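Local coordinates for FAD-binding oxidoreductase (Gulosibacter chungangensis, PDB 7PBG), which oxidises 4-ethylphenol by dehydrogenation, probably to 4-vinylphenol, using a covalently bound FAD, at residues 411-416 and 425-430. Numbering follows the deposited sequence.
Sequences KQYEDT and IDYLAQ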
loop_
_atom_site.group_PDB
_atom_site.type_symbol
_atom_site.label_atom_id
_atom_site.label_comp_id
_atom_site.label_asym_id
_atom_site.label_seq_id
_atom_site.Cartn_x
_atom_site.Cartn_y
_atom_site.Cartn_z
ATOM N N LYS A 411 -3.890 13.749 27.228
ATOM C CA LYS A 411 -3.631 15.203 27.116
ATOM C C LYS A 411 -4.434 15.745 25.945
ATOM O O LYS A 411 -5.065 16.820 26.100
ATOM C CB LYS A 411 -2.149 15.565 26.968
ATOM N N GLN A 412 -4.417 15.067 24.799
ATOM C CA GLN A 412 -5.252 15.450 23.647
ATOM C C GLN A 412 -6.713 15.531 24.073
ATOM O O GLN A 412 -7.373 16.530 23.747
ATOM C CB GLN A 412 -5.128 14.443 22.517
ATOM C CG GLN A 412 -3.858 14.623 21.735
ATOM C CD GLN A 412 -4.076 14.144 20.324
ATOM O OE1 GLN A 412 -4.707 14.831 19.504
ATOM N NE2 GLN A 412 -3.579 12.956 20.055
ATOM N N TYR A 413 -7.219 14.525 24.781
ATOM C CA TYR A 413 -8.619 14.541 25.265
ATOM C C TYR A 413 -8.876 15.782 26.121
ATOM O O TYR A 413 -9.849 16.506 25.850
ATOM C CB TYR A 413 -8.969 13.312 26.101
ATOM C CG TYR A 413 -10.423 13.215 26.488
ATOM C CD1 TYR A 413 -11.381 13.101 25.509
ATOM C CD2 TYR A 413 -10.866 13.244 27.806
ATOM C CE1 TYR A 413 -12.735 12.964 25.794
ATOM C CE2 TYR A 413 -12.230 13.127 28.105
ATOM C CZ TYR A 413 -13.171 12.950 27.099
ATOM O OH TYR A 413 -14.537 12.766 27.308
ATOM N N GLU A 414 -8.072 15.986 27.168
ATOM C CA GLU A 414 -8.269 17.116 28.127
ATOM C C GLU A 414 -8.182 18.441 27.370
ATOM O O GLU A 414 -9.026 19.285 27.580
ATOM C CB GLU A 414 -7.273 17.047 29.290
ATOM C CG GLU A 414 -7.629 15.936 30.274
ATOM C CD GLU A 414 -9.021 16.040 30.901
ATOM O OE1 GLU A 414 -9.632 14.968 31.221
ATOM O OE2 GLU A 414 -9.502 17.190 31.079
ATOM N N ASP A 415 -7.191 18.609 26.514
ATOM C CA ASP A 415 -7.027 19.860 25.738
ATOM C C ASP A 415 -8.253 20.066 24.844
ATOM O O ASP A 415 -8.681 21.224 24.680
ATOM C CB ASP A 415 -5.765 19.833 24.876
ATOM C CG ASP A 415 -4.460 19.989 25.664
ATOM O OD1 ASP A 415 -4.518 20.315 26.845
ATOM O OD2 ASP A 415 -3.398 19.781 25.069
ATOM N N THR A 416 -8.732 19.018 24.175
ATOM C CA THR A 416 -9.844 19.163 23.200
ATOM C C THR A 416 -11.137 19.438 23.973
ATOM O O THR A 416 -11.934 20.206 23.490
ATOM C CB THR A 416 -9.904 17.973 22.238
ATOM O OG1 THR A 416 -8.657 17.837 21.569
ATOM C CG2 THR A 416 -10.974 18.078 21.171
ATOM N N ILE A 425 -19.023 23.872 22.025
ATOM C CA ILE A 425 -19.188 22.800 21.015
ATOM C C ILE A 425 -19.115 21.460 21.754
ATOM O O ILE A 425 -18.171 21.221 22.499
ATOM C CB ILE A 425 -18.158 22.963 19.879
ATOM C CG1 ILE A 425 -18.260 24.340 19.194
ATOM C CG2 ILE A 425 -18.285 21.828 18.877
ATOM C CD1 ILE A 425 -19.614 24.643 18.580
ATOM N N ASP A 426 -20.042 20.568 21.443
ATOM C CA ASP A 426 -20.045 19.206 22.025
ATOM C C ASP A 426 -18.959 18.367 21.339
ATOM O O ASP A 426 -18.804 18.477 20.101
ATOM C CB ASP A 426 -21.419 18.552 21.854
ATOM C CG ASP A 426 -22.477 19.049 22.827
ATOM O OD1 ASP A 426 -22.157 19.866 23.694
ATOM O OD2 ASP A 426 -23.620 18.629 22.687
ATOM N N TYR A 427 -18.291 17.544 22.129
ATOM C CA TYR A 427 -17.081 16.776 21.741
ATOM C C TYR A 427 -17.339 15.296 21.828
ATOM O O TYR A 427 -17.433 14.768 22.925
ATOM C CB TYR A 427 -15.943 17.183 22.675
ATOM C CG TYR A 427 -14.653 16.438 22.535
ATOM C CD1 TYR A 427 -14.233 15.856 21.335
ATOM C CD2 TYR A 427 -13.809 16.384 23.627
ATOM C CE1 TYR A 427 -13.038 15.164 21.243
ATOM C CE2 TYR A 427 -12.601 15.731 23.538
ATOM C CZ TYR A 427 -12.203 15.146 22.351
ATOM O OH TYR A 427 -10.988 14.539 22.365
ATOM N N LEU A 428 -17.458 14.656 20.678
ATOM C CA LEU A 428 -17.554 13.201 20.565
ATOM C C LEU A 428 -16.155 12.722 20.185
ATOM O O LEU A 428 -15.558 13.276 19.252
ATOM C CB LEU A 428 -18.606 12.834 19.524
ATOM C CG LEU A 428 -20.049 12.982 20.005
ATOM C CD1 LEU A 428 -20.398 14.411 20.405
ATOM C CD2 LEU A 428 -20.976 12.488 18.910
ATOM N N ALA A 429 -15.633 11.776 20.939
ATOM C CA ALA A 429 -14.204 11.432 20.843
ATOM C C ALA A 429 -14.086 9.953 20.563
ATOM O O ALA A 429 -14.805 9.142 21.201
ATOM C CB ALA A 429 -13.464 11.821 22.095
ATOM N N GLN A 430 -13.214 9.604 19.630
ATOM C CA GLN A 430 -12.798 8.201 19.499
ATOM C C GLN A 430 -11.269 8.197 19.443
ATOM O O GLN A 430 -10.674 9.084 18.823
ATOM C CB GLN A 430 -13.561 7.643 18.312
ATOM C CG GLN A 430 -13.353 6.166 18.040
ATOM C CD GLN A 430 -14.541 5.701 17.243
ATOM O OE1 GLN A 430 -15.648 5.531 17.772
ATOM N NE2 GLN A 430 -14.360 5.610 15.946
#
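Gln412 O takes two bonds from Thr416, the helical one from its N and a second from OG1 at 2.8 Å, arriving from opposite faces of the carbonyl plane. With OG1 turned back to the helix, CG2 of Thr416 lies anti to its own backbone N and sits over one face of the Tyr427 ring, a CH-pi contact with CG2 3.6 Å from the ring centroid. The methyl is shifted toward the hydroxyl end, where CG2 comes within 3.4 Å of Tyr427 CZ. Here helix 406-422 packs on the large antiparallel sheet of the cap (substrate) domain of this VAO/PCMH-type flavoprotein, segments 411-416 and 426-430 running nearly antiparallel (168°). CG of Tyr427 stands anti to its backbone N (chi1 175°), which carries the ring out toward the helix and obliquely against Tyr413, the planes inclined at 36°; Tyr413 CD1 lies 3.5 Å from Tyr427 CE2. Ala429 CB meets the edge of the Tyr413 ring at CE1, 3.9 Å away. Asn280 ND2 bonds Tyr413 OH. His440, on neighbouring strand 438-447, holds Tyr427 OH through NE2 and Gln412 OE1 through ND1, linking helix 406-422 to Tyr427. The side chain of Tyr427 lies about 10 Å from that of His395, the covalent FAD attachment.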